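Local coordinates for tetratricopeptide repeat domain protein (Salinibacter ruber, PDB 3MA5), which is of unknown function but, as a tetratricopeptide repeat domain within a longer protein, probably offers a helical scaffold for binding partner proteins, at residues L29-V34 / K49-L54; T43-G48 / L80-D85; Q15-L18 / S24-L27. One frame throughout, in Å; residues are numbered along the deposited sequence.

Contact 1 (L29-V34 / K49-L54); sequences LFEELV and KLYERL
The phenol OH of Y51 donates a hydrogen bond to E31 OE2, with the two oxygens 2.6 Å apart. The carboxylate arrives at the edge of the tyrosine ring, near the ring plane, and the two flat groups are turned 30° against each other. OE2 is met on its anti side, about 30° out of the carboxylate plane. E31 reaches the phenol because its chain runs extended beyond CG, and so carries the acid across a gap that the direction of its CB alone would not close. Tyrosine suits its place for a related reason: a buried ring can deliver one polar atom to a partly exposed acid. Farther in, the contact turns apolar. F30 CD2 meets L50 CD2 at 4.1 Å, the methyl lying at the edge of the phenyl ring near its plane, and the two side chains cross at about a right angle. L50 has CG anti to its backbone N (chi1 -162°), a setting that directs the branch toward F30.

The segments belong to two predicted tetratricopeptide repeats in succession: helix 23-36 is the second helix of one and helix 42-53 the first of the next, so this is a junction between repeats in the helical array. Large hydrocarbon side chains suit such a junction, since the two backbones stay well apart here, F30 CA lying 9.5 Å from L50 CA. F30 also packs on A14 and L18 of helix 7-19, while the Y51 side chain also touches A60 and T63 of helix 57-74.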
# COMPACT_ATOMS: atom_id res chain seq x y z
N LEU A 29 -3.63 10.12 3.00
CA LEU A 29 -4.50 9.15 3.65
C LEU A 29 -3.81 7.79 3.87
O LEU A 29 -3.83 7.25 4.97
CB LEU A 29 -5.77 8.95 2.82
CG LEU A 29 -6.78 10.11 2.76
CD1 LEU A 29 -7.81 9.82 1.69
CD2 LEU A 29 -7.44 10.31 4.11
N PHE A 30 -3.21 7.25 2.81
CA PHE A 30 -2.54 5.95 2.92
C PHE A 30 -1.49 5.88 4.03
O PHE A 30 -1.49 4.93 4.82
CB PHE A 30 -1.90 5.55 1.58
CG PHE A 30 -2.86 4.97 0.59
CD1 PHE A 30 -3.88 4.11 1.00
CD2 PHE A 30 -2.75 5.28 -0.76
CE1 PHE A 30 -4.77 3.55 0.07
CE2 PHE A 30 -3.64 4.72 -1.70
CZ PHE A 30 -4.64 3.86 -1.28
N GLU A 31 -0.61 6.87 4.08
CA GLU A 31 0.46 6.90 5.07
C GLU A 31 -0.09 6.96 6.47
O GLU A 31 0.43 6.31 7.39
CB GLU A 31 1.38 8.11 4.83
CG GLU A 31 2.72 7.76 4.22
CD GLU A 31 3.38 8.95 3.54
OE1 GLU A 31 3.25 10.06 4.09
OE2 GLU A 31 4.02 8.78 2.48
N GLU A 32 -1.14 7.76 6.62
CA GLU A 32 -1.84 7.96 7.88
C GLU A 32 -2.42 6.62 8.35
O GLU A 32 -2.19 6.17 9.48
CB GLU A 32 -2.94 8.98 7.62
CG GLU A 32 -3.79 9.38 8.77
CD GLU A 32 -5.00 10.15 8.27
OE1 GLU A 32 -5.76 9.56 7.47
OE2 GLU A 32 -5.17 11.34 8.65
N LEU A 33 -3.17 5.99 7.46
CA LEU A 33 -3.78 4.69 7.69
C LEU A 33 -2.78 3.67 8.13
O LEU A 33 -3.05 2.85 8.99
CB LEU A 33 -4.39 4.16 6.41
CG LEU A 33 -5.88 4.32 6.18
CD1 LEU A 33 -6.18 3.73 4.82
CD2 LEU A 33 -6.65 3.61 7.27
N VAL A 34 -1.62 3.68 7.50
CA VAL A 34 -0.60 2.72 7.83
C VAL A 34 -0.06 2.85 9.25
O VAL A 34 0.41 1.87 9.84
CB VAL A 34 0.54 2.78 6.80
CG1 VAL A 34 1.81 2.21 7.36
CG2 VAL A 34 0.14 1.95 5.59
N LYS A 49 2.69 0.98 -4.48
CA LYS A 49 2.54 1.19 -5.91
C LYS A 49 2.59 2.69 -6.17
O LYS A 49 2.93 3.13 -7.26
CB LYS A 49 1.23 0.57 -6.40
CG LYS A 49 1.30 -0.92 -6.65
CD LYS A 49 1.83 -1.22 -8.05
CE LYS A 49 2.39 -2.63 -8.20
NZ LYS A 49 2.76 -2.91 -9.61
N LEU A 50 2.26 3.46 -5.14
CA LEU A 50 2.26 4.91 -5.25
C LEU A 50 3.65 5.44 -5.05
O LEU A 50 4.06 6.40 -5.72
CB LEU A 50 1.35 5.51 -4.19
CG LEU A 50 0.88 6.96 -4.37
CD1 LEU A 50 0.30 7.14 -5.78
CD2 LEU A 50 -0.18 7.28 -3.33
N TYR A 51 4.38 4.83 -4.13
CA TYR A 51 5.75 5.25 -3.87
C TYR A 51 6.57 5.05 -5.11
O TYR A 51 7.43 5.87 -5.42
CB TYR A 51 6.36 4.44 -2.74
CG TYR A 51 6.05 5.00 -1.38
CD1 TYR A 51 5.81 6.36 -1.19
CD2 TYR A 51 6.02 4.16 -0.27
CE1 TYR A 51 5.53 6.87 0.07
CE2 TYR A 51 5.74 4.66 0.99
CZ TYR A 51 5.50 6.00 1.16
OH TYR A 51 5.19 6.45 2.41
N GLU A 52 6.31 3.96 -5.82
CA GLU A 52 7.04 3.67 -7.03
C GLU A 52 6.80 4.78 -8.04
O GLU A 52 7.75 5.30 -8.62
CB GLU A 52 6.62 2.31 -7.61
CG GLU A 52 7.18 1.10 -6.86
CD GLU A 52 6.93 -0.18 -7.62
OE1 GLU A 52 6.24 -1.09 -7.10
OE2 GLU A 52 7.45 -0.26 -8.75
N ARG A 53 5.55 5.16 -8.22
CA ARG A 53 5.20 6.23 -9.17
C ARG A 53 5.87 7.53 -8.77
O ARG A 53 6.21 8.35 -9.61
CB ARG A 53 3.68 6.45 -9.22
CG ARG A 53 2.91 5.22 -9.66
CD ARG A 53 1.41 5.48 -9.66
NE ARG A 53 1.00 6.33 -10.77
CZ ARG A 53 -0.20 6.88 -10.87
NH1 ARG A 53 -1.11 6.67 -9.93
NH2 ARG A 53 -0.49 7.64 -11.91
N LEU A 54 6.04 7.70 -7.46
CA LEU A 54 6.66 8.88 -6.88
C LEU A 54 8.17 8.81 -6.93
O LEU A 54 8.84 9.63 -6.30
CB LEU A 54 6.20 9.02 -5.43
CG LEU A 54 4.74 9.47 -5.30
CD1 LEU A 54 4.30 9.54 -3.83
CD2 LEU A 54 4.64 10.82 -5.97

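Contact 2 (T43-G48 / L80-D85); sequences TYYHLG and LSELQD
The ring of Y45 points its edge at helix 77-91: E82 O lies near the ring plane, 3.7 Å from Y45 CE2, and ND1 of neighbouring H46 lies in plane at the edge. Y45 CD1 in turn sits 3.5 Å above one face of the H46 imidazole, displaced toward its rim. The contact joins helix 42-53 of the second predicted tetratricopeptide repeat to helix 77-91, which follows helix 57-74 in the chain. The short axes run nearly parallel, 24° apart and 9.7 Å at closest approach, as the first helices of successive repeats do; this is consistent with a capping helix, as often follows the last repeat of such domains.

A chi1 of 171° swings the Y45 ring out across the gap. E82 bends at chi2 and passes the ring obliquely; its CB lies 4.0 Å from Y45 CD2, off the ring plane and out beyond the rim, and its carboxylate plane is inclined 43° to the ring. A tyrosine fits this half-exposed margin, combining a broad apolar surface with a polar end. Deeper in, the L83 side chain reaches between the helices and also packs on I68 of helix 57-74. Its CD2 methyl lies 4.0 Å from Y44 CB and 4.2 Å from Y45 CB.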
# COMPACT_ATOMS: atom_id res chain seq x y z
N THR A 43 -3.96 -1.30 2.61
CA THR A 43 -3.19 -0.08 2.40
C THR A 43 -1.80 -0.31 1.81
O THR A 43 -1.34 0.46 0.98
CB THR A 43 -2.98 0.67 3.71
OG1 THR A 43 -4.19 0.66 4.46
CG2 THR A 43 -2.59 2.11 3.45
N TYR A 44 -1.14 -1.36 2.26
CA TYR A 44 0.22 -1.61 1.81
C TYR A 44 0.46 -1.76 0.33
O TYR A 44 1.49 -1.32 -0.16
CB TYR A 44 0.80 -2.80 2.57
CG TYR A 44 0.82 -2.59 4.06
CD1 TYR A 44 -0.34 -2.73 4.82
CD2 TYR A 44 1.99 -2.18 4.71
CE1 TYR A 44 -0.34 -2.47 6.20
CE2 TYR A 44 2.01 -1.91 6.08
CZ TYR A 44 0.84 -2.05 6.82
OH TYR A 44 0.83 -1.76 8.16
N TYR A 45 -0.46 -2.37 -0.40
CA TYR A 45 -0.24 -2.54 -1.83
C TYR A 45 -0.37 -1.24 -2.63
O TYR A 45 0.44 -0.96 -3.51
CB TYR A 45 -1.19 -3.61 -2.37
CG TYR A 45 -1.19 -3.72 -3.86
CD1 TYR A 45 -1.98 -2.88 -4.64
CD2 TYR A 45 -0.35 -4.62 -4.51
CE1 TYR A 45 -1.92 -2.93 -6.04
CE2 TYR A 45 -0.29 -4.68 -5.91
CZ TYR A 45 -1.07 -3.83 -6.67
OH TYR A 45 -1.02 -3.86 -8.05
N HIS A 46 -1.38 -0.45 -2.33
CA HIS A 46 -1.56 0.79 -3.04
C HIS A 46 -0.53 1.84 -2.65
O HIS A 46 -0.18 2.68 -3.47
CB HIS A 46 -2.98 1.33 -2.82
CG HIS A 46 -4.04 0.42 -3.34
ND1 HIS A 46 -4.09 -0.00 -4.65
CD2 HIS A 46 -5.05 -0.23 -2.70
CE1 HIS A 46 -5.07 -0.88 -4.80
NE2 HIS A 46 -5.67 -1.03 -3.63
N LEU A 47 -0.05 1.81 -1.40
CA LEU A 47 0.92 2.80 -0.95
C LEU A 47 2.23 2.57 -1.66
O LEU A 47 2.87 3.52 -2.12
CB LEU A 47 1.15 2.69 0.55
CG LEU A 47 2.07 3.76 1.15
CD1 LEU A 47 1.68 5.12 0.60
CD2 LEU A 47 1.98 3.73 2.67
N GLY A 48 2.63 1.32 -1.75
CA GLY A 48 3.88 0.98 -2.39
C GLY A 48 3.83 1.24 -3.87
O GLY A 48 4.82 1.66 -4.47
N LEU A 80 -1.70 -11.48 0.40
CA LEU A 80 -0.30 -11.88 0.46
C LEU A 80 0.29 -11.99 -0.92
O LEU A 80 1.42 -11.57 -1.15
CB LEU A 80 -0.13 -13.22 1.17
CG LEU A 80 1.31 -13.77 1.16
CD1 LEU A 80 2.26 -12.75 1.77
CD2 LEU A 80 1.38 -15.07 1.91
N SER A 81 -0.48 -12.52 -1.85
CA SER A 81 -0.02 -12.69 -3.21
C SER A 81 0.28 -11.41 -3.98
O SER A 81 1.33 -11.30 -4.61
CB SER A 81 -1.02 -13.50 -4.02
OG SER A 81 -1.06 -14.84 -3.61
N GLU A 82 -0.64 -10.46 -3.96
CA GLU A 82 -0.44 -9.23 -4.71
C GLU A 82 0.78 -8.44 -4.26
O GLU A 82 1.47 -7.84 -5.08
CB GLU A 82 -1.72 -8.37 -4.67
CG GLU A 82 -2.83 -8.87 -5.62
CD GLU A 82 -2.41 -8.84 -7.08
OE1 GLU A 82 -2.18 -9.93 -7.65
OE2 GLU A 82 -2.29 -7.73 -7.64
N LEU A 83 1.04 -8.47 -2.96
CA LEU A 83 2.18 -7.81 -2.33
C LEU A 83 3.47 -8.51 -2.77
O LEU A 83 4.40 -7.89 -3.25
CB LEU A 83 2.03 -7.92 -0.81
CG LEU A 83 1.08 -6.96 -0.11
CD1 LEU A 83 0.78 -7.44 1.28
CD2 LEU A 83 1.73 -5.60 -0.07
N GLN A 84 3.50 -9.83 -2.59
CA GLN A 84 4.66 -10.62 -2.98
C GLN A 84 5.01 -10.34 -4.42
O GLN A 84 6.18 -10.14 -4.74
CB GLN A 84 4.39 -12.11 -2.82
CG GLN A 84 4.29 -12.54 -1.39
CD GLN A 84 4.22 -14.02 -1.24
OE1 GLN A 84 4.50 -14.55 -0.17
NE2 GLN A 84 3.83 -14.70 -2.29
N ASP A 85 4.00 -10.34 -5.29
CA ASP A 85 4.17 -10.08 -6.71
C ASP A 85 4.71 -8.69 -6.97
O ASP A 85 5.61 -8.49 -7.78
CB ASP A 85 2.84 -10.26 -7.44
CG ASP A 85 2.51 -11.72 -7.72
OD1 ASP A 85 3.20 -12.62 -7.17
OD2 ASP A 85 1.56 -11.98 -8.48

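Contact 3 (Q15-L18 / S24-L27); sequences QEHL and SRAL
The two short helical segments run in roughly opposite directions and come close at H17 and A26, whose CA atoms are 5.6 Å apart. Helices 7-19 and 23-36, joined by a tight turn, form the antiparallel helix pair of the first predicted tetratricopeptide repeat, and the contact lies near its closed end. Backbones this near leave little room for side chains between them, which is why a small residue suits the place of A26. Its methyl points at the opposite helix and is met by L18, whose CG lies 3.8 Å away and whose CD2 follows at 4.0 Å; the leucine branch comes round from the flank of its helix to do so. The same leucine goes on to touch F30 and L50, extending the apolar interior.

Toward the surface the packing is of another kind. With chi1 at -176° the R25 chain leaves its helix pointing over the H17 ring, and arginine suits the place because it can set one methylene, CG, over the imidazole face, offset toward its rim. This CH-pi contact measures 3.4 Å from R25 CG to the ring centroid, 20° off the normal. A bend at chi2 then turns the guanidinium plane 70° from that of the ring. H17 NE2 meets the guanidinium at its edge, near its plane, with R25 NE 4.1 Å away and no bond between them.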
# COMPACT_ATOMS: atom_id res chain seq x y z
N GLN A 15 -8.85 5.66 -2.21
CA GLN A 15 -8.98 4.90 -3.45
C GLN A 15 -9.67 5.60 -4.60
O GLN A 15 -9.33 5.39 -5.76
CB GLN A 15 -9.71 3.60 -3.15
CG GLN A 15 -8.83 2.52 -2.58
CD GLN A 15 -8.35 1.58 -3.66
OE1 GLN A 15 -7.32 1.81 -4.29
NE2 GLN A 15 -9.12 0.52 -3.92
N GLU A 16 -10.66 6.42 -4.29
CA GLU A 16 -11.36 7.13 -5.34
C GLU A 16 -10.40 8.19 -5.87
O GLU A 16 -10.26 8.35 -7.09
CB GLU A 16 -12.65 7.78 -4.81
CG GLU A 16 -13.78 6.84 -4.35
CD GLU A 16 -14.25 5.88 -5.44
OE1 GLU A 16 -13.82 6.02 -6.61
OE2 GLU A 16 -15.05 4.97 -5.10
N HIS A 17 -9.73 8.89 -4.96
CA HIS A 17 -8.74 9.90 -5.34
C HIS A 17 -7.81 9.31 -6.39
O HIS A 17 -7.74 9.80 -7.52
CB HIS A 17 -7.92 10.32 -4.12
CG HIS A 17 -8.64 11.24 -3.21
ND1 HIS A 17 -9.19 12.43 -3.64
CD2 HIS A 17 -8.90 11.17 -1.88
CE1 HIS A 17 -9.76 13.05 -2.61
NE2 HIS A 17 -9.59 12.30 -1.53
N LEU A 18 -7.09 8.26 -6.01
CA LEU A 18 -6.20 7.56 -6.91
C LEU A 18 -6.75 7.50 -8.34
O LEU A 18 -6.01 7.74 -9.30
CB LEU A 18 -5.99 6.14 -6.42
CG LEU A 18 -4.76 5.84 -5.58
CD1 LEU A 18 -4.67 4.34 -5.35
CD2 LEU A 18 -3.53 6.33 -6.32
N SER A 24 -1.53 12.90 -4.51
CA SER A 24 -1.00 13.49 -3.30
C SER A 24 -1.95 13.26 -2.13
O SER A 24 -1.50 12.98 -1.02
CB SER A 24 -0.74 14.98 -3.52
OG SER A 24 -0.65 15.66 -2.28
N ARG A 25 -3.25 13.37 -2.40
CA ARG A 25 -4.28 13.17 -1.37
C ARG A 25 -4.37 11.69 -1.03
O ARG A 25 -4.45 11.32 0.14
CB ARG A 25 -5.63 13.68 -1.87
CG ARG A 25 -6.74 13.60 -0.84
CD ARG A 25 -6.31 14.10 0.54
NE ARG A 25 -7.44 14.04 1.47
CZ ARG A 25 -7.33 14.16 2.79
NH1 ARG A 25 -6.15 14.34 3.37
NH2 ARG A 25 -8.43 14.08 3.54
N ALA A 26 -4.35 10.84 -2.06
CA ALA A 26 -4.39 9.41 -1.85
C ALA A 26 -3.22 9.04 -0.93
O ALA A 26 -3.41 8.32 0.06
CB ALA A 26 -4.26 8.68 -3.17
N LEU A 27 -2.02 9.53 -1.23
CA LEU A 27 -0.84 9.22 -0.42
C LEU A 27 -0.94 9.68 1.04
O LEU A 27 -0.56 8.94 1.94
CB LEU A 27 0.43 9.80 -1.04
CG LEU A 27 1.65 9.65 -0.13
CD1 LEU A 27 2.73 8.78 -0.75
CD2 LEU A 27 2.19 11.02 0.16

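How the contacts relate
The three contacts follow one another along the array: contact 3 closes the helix pair of the first predicted repeat, contact 1 joins that repeat to the second predicted repeat, and contact 2 sets helix 77-91 against the latter. Contacts 1 and 3 share helix 23-36, with centres 9 Å apart, and L27 links them by touching both L50 and Y51; L27 CD1 lies 3.5 Å from Y51 CE1. F30 and L18 join them too, F30 CE2 lying 3.8 Å from L18 CD1. Contacts 1 and 2 share helix 42-53, their centres 11 Å apart; F30 packs on T43 and H46, and V34 on T43. Contacts 2 and 3 are 16 Å apart by centres, yet H46 still reaches Q15 and L18.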